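PDB 4ZXH: Abbfa_003403 from Acinetobacter baumannii, which is a four-domain nonribosomal peptide synthetase, with condensation, adenylation, carrier and thioesterase domains that probably build and release a peptide product. Local coordinates for residues A[351-361]-A[400-408]. Numbering follows the deposited sequence.
Sequences NPLAQIGMFWE and QLDITLEMG. With PNS (4'-phosphopantetheine), chain B.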
ATOM      1  N   ASN A 351       2.037  11.224  -0.723  1.00 35.43           N
ATOM      2  CA  ASN A 351       2.972  12.251  -1.131  1.00 30.15           C
ATOM      3  C   ASN A 351       4.294  12.047  -0.375  1.00 27.75           C
ATOM      4  O   ASN A 351       4.287  11.805   0.829  1.00 32.16           O
ATOM      5  CB  ASN A 351       2.392  13.637  -0.875  1.00 23.80           C
ATOM      6  CG  ASN A 351       3.343  14.728  -1.277  1.00 28.85           C
ATOM      7  OD1 ASN A 351       3.462  15.057  -2.460  1.00 33.34           O
ATOM      8  ND2 ASN A 351       4.045  15.289  -0.301  1.00 24.31           N
ATOM      9  N   PRO A 352       5.428  12.104  -1.088  1.00 25.13           N
ATOM     10  CA  PRO A 352       6.763  11.887  -0.511  1.00 23.25           C
ATOM     11  C   PRO A 352       7.053  12.769   0.701  1.00 28.80           C
ATOM     12  O   PRO A 352       6.643  13.929   0.671  1.00 29.49           O
ATOM     13  CB  PRO A 352       7.701  12.251  -1.662  1.00 22.29           C
ATOM     14  CG  PRO A 352       6.907  11.976  -2.886  1.00 26.05           C
ATOM     15  CD  PRO A 352       5.470  12.289  -2.551  1.00 27.15           C
ATOM     16  N   LEU A 353       7.723  12.234   1.731  1.00 24.98           N
ATOM     17  CA  LEU A 353       8.217  13.024   2.884  1.00 34.20           C
ATOM     18  C   LEU A 353       7.171  13.617   3.838  1.00 37.87           C
ATOM     19  O   LEU A 353       7.369  13.608   5.057  1.00 40.13           O
ATOM     20  CB  LEU A 353       9.094  14.181   2.406  1.00 32.22           C
ATOM     21  CG  LEU A 353      10.389  13.757   1.735  1.00 38.81           C
ATOM     22  CD1 LEU A 353      11.244  14.991   1.503  1.00 43.54           C
ATOM     23  CD2 LEU A 353      11.131  12.699   2.570  1.00 30.99           C
ATOM     24  N   ALA A 354       6.085  14.156   3.295  1.00 34.91           N
ATOM     25  CA  ALA A 354       5.029  14.740   4.124  1.00 35.87           C
ATOM     26  C   ALA A 354       3.639  14.436   3.573  1.00 37.35           C
ATOM     27  O   ALA A 354       3.398  14.553   2.364  1.00 37.47           O
ATOM     28  CB  ALA A 354       5.218  16.245   4.238  1.00 23.78           C
ATOM     29  N   GLN A 355       2.722  14.069   4.459  1.00 22.97           N
ATOM     30  CA  GLN A 355       1.350  13.806   4.051  1.00 22.45           C
ATOM     31  C   GLN A 355       0.350  14.678   4.808  1.00 26.66           C
ATOM     32  O   GLN A 355      -0.856  14.518   4.663  1.00 26.88           O
ATOM     33  CB  GLN A 355       1.013  12.339   4.262  1.00 22.54           C
ATOM     34  CG  GLN A 355       1.935  11.383   3.513  1.00 32.89           C
ATOM     35  CD  GLN A 355       3.185  11.023   4.288  1.00 30.23           C
ATOM     36  OE1 GLN A 355       3.136  10.780   5.501  1.00 32.10           O
ATOM     37  NE2 GLN A 355       4.321  10.997   3.594  1.00 28.39           N
ATOM     38  N   ILE A 356       0.875  15.574   5.636  1.00 23.61           N
ATOM     39  CA  ILE A 356       0.087  16.476   6.453  1.00 28.01           C
ATOM     40  C   ILE A 356       0.547  17.881   6.125  1.00 31.49           C
ATOM     41  O   ILE A 356       1.752  18.118   6.008  1.00 37.47           O
ATOM     42  CB  ILE A 356       0.274  16.227   7.974  1.00 32.89           C
ATOM     43  CG1 ILE A 356       0.234  14.738   8.306  1.00 35.41           C
ATOM     44  CG2 ILE A 356      -0.760  17.021   8.794  1.00 26.31           C
ATOM     45  CD1 ILE A 356      -1.052  14.085   7.949  1.00 46.35           C
ATOM     46  N   GLY A 357      -0.384  18.818   5.990  1.00 25.65           N
ATOM     47  CA  GLY A 357       0.006  20.176   5.655  1.00 24.34           C
ATOM     48  C   GLY A 357      -0.686  21.233   6.485  1.00 26.99           C
ATOM     49  O   GLY A 357      -1.741  21.002   7.080  1.00 25.52           O
ATOM     50  N   MET A 358      -0.071  22.405   6.540  1.00 25.75           N
ATOM     51  CA  MET A 358      -0.726  23.552   7.105  1.00 26.55           C
ATOM     52  C   MET A 358      -0.391  24.821   6.332  1.00 45.45           C
ATOM     53  O   MET A 358       0.785  25.182   6.210  1.00 42.53           O
ATOM     54  CB  MET A 358      -0.346  23.730   8.559  1.00 32.32           C
ATOM     55  CG  MET A 358      -0.787  25.091   9.042  1.00 38.12           C
ATOM     56  SD  MET A 358      -0.576  25.345  10.779  1.00 51.71           S
ATOM     57  CE  MET A 358      -0.941  27.086  10.838  1.00 52.99           C
ATOM     58  N   PHE A 359      -1.429  25.486   5.815  1.00 39.20           N
ATOM     59  CA  PHE A 359      -1.263  26.720   5.042  1.00 39.37           C
ATOM     60  C   PHE A 359      -1.767  27.835   5.901  1.00 37.47           C
ATOM     61  O   PHE A 359      -2.828  27.712   6.509  1.00 39.28           O
ATOM     62  CB  PHE A 359      -2.056  26.753   3.710  1.00 56.87           C
ATOM     63  CG  PHE A 359      -1.907  25.535   2.839  1.00 65.63           C
ATOM     64  CD1 PHE A 359      -0.861  24.647   3.001  1.00 76.52           C
ATOM     65  CD2 PHE A 359      -2.829  25.292   1.834  1.00 80.80           C
ATOM     66  CE1 PHE A 359      -0.746  23.522   2.190  1.00 86.80           C
ATOM     67  CE2 PHE A 359      -2.718  24.169   1.009  1.00 92.40           C
ATOM     68  CZ  PHE A 359      -1.668  23.284   1.188  1.00 93.25           C
ATOM     69  N   TRP A 360      -1.044  28.937   5.934  1.00 38.87           N
ATOM     70  CA  TRP A 360      -1.561  30.114   6.610  1.00 48.06           C
ATOM     71  C   TRP A 360      -1.489  31.275   5.651  1.00 53.24           C
ATOM     72  O   TRP A 360      -0.436  31.894   5.505  1.00 65.14           O
ATOM     73  CB  TRP A 360      -0.770  30.416   7.876  1.00 54.79           C
ATOM     74  CG  TRP A 360      -1.235  31.627   8.590  1.00 66.10           C
ATOM     75  CD1 TRP A 360      -1.011  32.923   8.233  1.00 79.34           C
ATOM     76  CD2 TRP A 360      -1.990  31.667   9.797  1.00 67.74           C
ATOM     77  NE1 TRP A 360      -1.591  33.767   9.141  1.00 88.22           N
ATOM     78  CE2 TRP A 360      -2.202  33.018  10.114  1.00 81.57           C
ATOM     79  CE3 TRP A 360      -2.507  30.693  10.648  1.00 65.62           C
ATOM     80  CZ2 TRP A 360      -2.911  33.419  11.236  1.00 85.06           C
ATOM     81  CZ3 TRP A 360      -3.211  31.090  11.759  1.00 68.88           C
ATOM     82  CH2 TRP A 360      -3.410  32.439  12.044  1.00 79.08           C
ATOM     83  N   GLU A 361      -2.591  31.578   4.983  1.00 48.43           N
ATOM     84  CA  GLU A 361      -2.508  32.593   3.956  1.00 62.76           C
ATOM     85  C   GLU A 361      -3.343  33.823   4.251  1.00 68.21           C
ATOM     86  O   GLU A 361      -4.546  33.724   4.492  1.00 69.85           O
ATOM     87  CB  GLU A 361      -2.905  32.016   2.608  1.00 69.91           C
ATOM     88  CG  GLU A 361      -2.444  32.888   1.465  1.00 84.39           C
ATOM     89  CD  GLU A 361      -2.205  32.102   0.198  1.00 94.31           C
ATOM     90  OE1 GLU A 361      -2.555  30.897   0.160  1.00 89.32           O
ATOM     91  OE2 GLU A 361      -1.648  32.696  -0.751  1.00101.42           O
ATOM     92  N   GLN A 400      -4.980  17.232  -1.929  1.00 19.05           N
ATOM     93  CA  GLN A 400      -3.559  17.376  -2.181  1.00 18.96           C
ATOM     94  C   GLN A 400      -2.781  16.459  -1.273  1.00 36.01           C
ATOM     95  O   GLN A 400      -1.845  15.790  -1.713  1.00 40.70           O
ATOM     96  CB  GLN A 400      -3.110  18.817  -1.969  1.00 19.20           C
ATOM     97  CG  GLN A 400      -3.583  19.745  -3.054  1.00 29.68           C
ATOM     98  CD  GLN A 400      -3.301  21.177  -2.714  1.00 34.07           C
ATOM     99  OE1 GLN A 400      -2.727  21.464  -1.658  1.00 30.66           O
ATOM    100  NE2 GLN A 400      -3.687  22.097  -3.613  1.00 24.57           N
ATOM    101  N   LEU A 401      -3.193  16.428  -0.005  1.00 38.91           N
ATOM    102  CA  LEU A 401      -2.527  15.639   1.021  1.00 26.69           C
ATOM    103  C   LEU A 401      -3.515  14.754   1.756  1.00 31.27           C
ATOM    104  O   LEU A 401      -4.672  14.671   1.370  1.00 44.01           O
ATOM    105  CB  LEU A 401      -1.808  16.552   2.001  1.00 27.93           C
ATOM    106  CG  LEU A 401      -0.704  17.433   1.413  1.00 29.12           C
ATOM    107  CD1 LEU A 401      -0.158  18.343   2.513  1.00 21.71           C
ATOM    108  CD2 LEU A 401       0.405  16.570   0.787  1.00 20.59           C
ATOM    109  N   ASP A 402      -3.053  14.078   2.804  1.00 26.32           N
ATOM    110  CA  ASP A 402      -3.930  13.247   3.619  1.00 26.31           C
ATOM    111  C   ASP A 402      -4.827  14.148   4.439  1.00 26.35           C
ATOM    112  O   ASP A 402      -6.035  13.905   4.570  1.00 32.35           O
ATOM    113  CB  ASP A 402      -3.132  12.322   4.539  1.00 27.40           C
ATOM    114  CG  ASP A 402      -2.562  11.121   3.816  1.00 32.66           C
ATOM    115  OD1 ASP A 402      -2.560  11.117   2.568  1.00 42.91           O
ATOM    116  OD2 ASP A 402      -2.115  10.172   4.499  1.00 39.07           O
ATOM    117  N   ILE A 403      -4.205  15.194   4.980  1.00 22.93           N
ATOM    118  CA  ILE A 403      -4.859  16.217   5.789  1.00 23.64           C
ATOM    119  C   ILE A 403      -4.211  17.559   5.477  1.00 27.14           C
ATOM    120  O   ILE A 403      -2.984  17.636   5.337  1.00 29.99           O
ATOM    121  CB  ILE A 403      -4.710  15.952   7.308  1.00 24.90           C
ATOM    122  CG1 ILE A 403      -5.310  14.622   7.711  1.00 33.63           C
ATOM    123  CG2 ILE A 403      -5.434  16.988   8.109  1.00 25.78           C
ATOM    124  CD1 ILE A 403      -4.991  14.267   9.152  1.00 31.11           C
ATOM    125  N   THR A 404      -5.011  18.614   5.372  1.00 23.52           N
ATOM    126  CA  THR A 404      -4.464  19.958   5.329  1.00 23.69           C
ATOM    127  C   THR A 404      -5.284  20.912   6.200  1.00 34.10           C
ATOM    128  O   THR A 404      -6.492  21.037   6.032  1.00 41.68           O
ATOM    129  CB  THR A 404      -4.420  20.543   3.897  1.00 22.71           C
ATOM    130  OG1 THR A 404      -3.620  19.721   3.042  1.00 31.80           O
ATOM    131  CG2 THR A 404      -3.832  21.939   3.926  1.00 23.08           C
ATOM    132  N   LEU A 405      -4.611  21.594   7.116  1.00 25.59           N
ATOM    133  CA  LEU A 405      -5.216  22.665   7.896  1.00 32.55           C
ATOM    134  C   LEU A 405      -4.994  24.023   7.217  1.00 36.08           C
ATOM    135  O   LEU A 405      -3.853  24.436   7.002  1.00 44.36           O
ATOM    136  CB  LEU A 405      -4.632  22.677   9.311  1.00 31.74           C
ATOM    137  CG  LEU A 405      -5.174  23.715  10.275  1.00 36.49           C
ATOM    138  CD1 LEU A 405      -6.640  23.415  10.498  1.00 40.04           C
ATOM    139  CD2 LEU A 405      -4.406  23.649  11.574  1.00 37.39           C
ATOM    140  N   GLU A 406      -6.077  24.717   6.879  1.00 32.07           N
ATOM    141  CA  GLU A 406      -5.964  26.038   6.259  1.00 39.18           C
ATOM    142  C   GLU A 406      -6.509  27.130   7.178  1.00 39.46           C
ATOM    143  O   GLU A 406      -7.678  27.104   7.556  1.00 43.97           O
ATOM    144  CB  GLU A 406      -6.698  26.065   4.919  1.00 39.78           C
ATOM    145  CG  GLU A 406      -6.257  24.981   3.972  1.00 45.69           C
ATOM    146  CD  GLU A 406      -6.852  25.128   2.581  1.00 63.13           C
ATOM    147  OE1 GLU A 406      -7.798  25.939   2.416  1.00 70.75           O
ATOM    148  OE2 GLU A 406      -6.375  24.418   1.656  1.00 67.00           O
ATOM    149  N   MET A 407      -5.657  28.082   7.539  1.00 42.25           N
ATOM    150  CA  MET A 407      -6.044  29.164   8.444  1.00 49.36           C
ATOM    151  C   MET A 407      -5.689  30.523   7.859  1.00 58.05           C
ATOM    152  O   MET A 407      -5.182  30.615   6.741  1.00 60.22           O
ATOM    153  CB  MET A 407      -5.352  29.010   9.794  1.00 47.66           C
ATOM    154  CG  MET A 407      -5.530  27.678  10.476  1.00 48.92           C
ATOM    155  SD  MET A 407      -6.852  27.672  11.695  1.00 48.76           S
ATOM    156  CE  MET A 407      -6.379  29.039  12.742  1.00 60.77           C
ATOM    157  N   GLY A 408      -5.942  31.576   8.631  1.00 67.59           N
ATOM    158  CA  GLY A 408      -5.481  32.907   8.277  1.00 66.22           C
ATOM    159  C   GLY A 408      -6.561  33.972   8.274  1.00 58.16           C
ATOM    160  O   GLY A 408      -6.301  35.134   8.588  1.00 62.05           O
TER
HETATM  161  O23 PNS B1401       8.823  11.458  -6.707  1.00 28.78           O
HETATM  162  P24 PNS B1401       9.527  12.542  -7.480  1.00 28.70           P
HETATM  163  O25 PNS B1401      11.032  12.568  -7.468  1.00 28.18           O
HETATM  164  O27 PNS B1401       9.003  13.925  -6.837  1.00 38.06           O
HETATM  165  C28 PNS B1401       7.608  14.202  -6.757  1.00 36.72           C
HETATM  166  C29 PNS B1401       7.418  15.591  -6.172  1.00 39.68           C
HETATM  167  C30 PNS B1401       8.180  16.539  -7.100  1.00 38.81           C
HETATM  168  C31 PNS B1401       7.999  15.628  -4.758  1.00 37.31           C
HETATM  169  C32 PNS B1401       5.918  15.912  -6.099  1.00 36.28           C
HETATM  170  O33 PNS B1401       5.260  14.758  -5.552  1.00 31.14           O
HETATM  171  C34 PNS B1401       5.671  17.156  -5.266  1.00 36.04           C
HETATM  172  O35 PNS B1401       6.123  18.256  -5.582  1.00 32.67           O
HETATM  173  N36 PNS B1401       4.934  17.043  -4.170  1.00 29.27           N
HETATM  174  C37 PNS B1401       4.644  18.176  -3.306  1.00 25.61           C
HETATM  175  C38 PNS B1401       3.126  18.346  -3.261  1.00 31.38           C
HETATM  176  C39 PNS B1401       2.788  19.797  -3.109  0.50 37.97           C
HETATM  177  O40 PNS B1401       3.451  20.656  -3.672  0.50 45.27           O
HETATM  178  N41 PNS B1401       1.739  20.027  -2.332  0.50 35.69           N
HETATM  179  C42 PNS B1401       1.150  21.298  -1.984  0.50 33.92           C
HETATM  180  C43 PNS B1401       0.243  20.910  -0.835  0.50 32.12           C
HETATM  181  S44 PNS B1401       1.119  21.272   0.692  0.50 61.73           S
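G357 and F359 alternate with I403, L405 and M407 in a ladder of backbone hydrogen bonds that joins 356-360 to 403-408 as parallel strands. G357 N donates to I403 O and G357 O accepts L405 N, both at 2.9 Å; F359 repeats the pattern between L405 O and M407 N, and E361 N adds a longer bond to M407 O. Where the ladder begins, Q355 O takes D402 N at 2.9 Å and, weakly, I403 N. Side chains secure the loop before the strand: Q355 NE2 bonds N351 O almost straight (173°), while N351 ND2 lies 2.8 Å from A354 O, in its carbonyl plane. This bond would hold the N351 amide in orientation, with OD1 turned to the phosphopantetheine, whose N36 donates to it over 3.0 Å. The thiol end of the arm reaches the F359 ring, with S44 3.3 Å from CE1 near the ring plane; Q400 OE1 lies at the edge too, and T404 CG2 packs over one face, 3.7 Å from the centroid. L401 CD1 lies against the backbone of G357, 3.5 Å from G357 N. Several polar ends find partners outside: D402 OD2 salt-bridges R221 and hydrogen-bonds H213, E406 OE2 salt-bridges K420, and Q400 NE2 donates to A38 O. With N351, P352, F359, Q400 and L401 lining the phosphopantetheine pocket, the pair forms part of the condensation-domain tunnel that receives the carrier's arm. Strand 414-422 continues the sheet beyond 403-411, while I356, M358 and W360 pack on helix 255-271, and L353 meets helix 335-342.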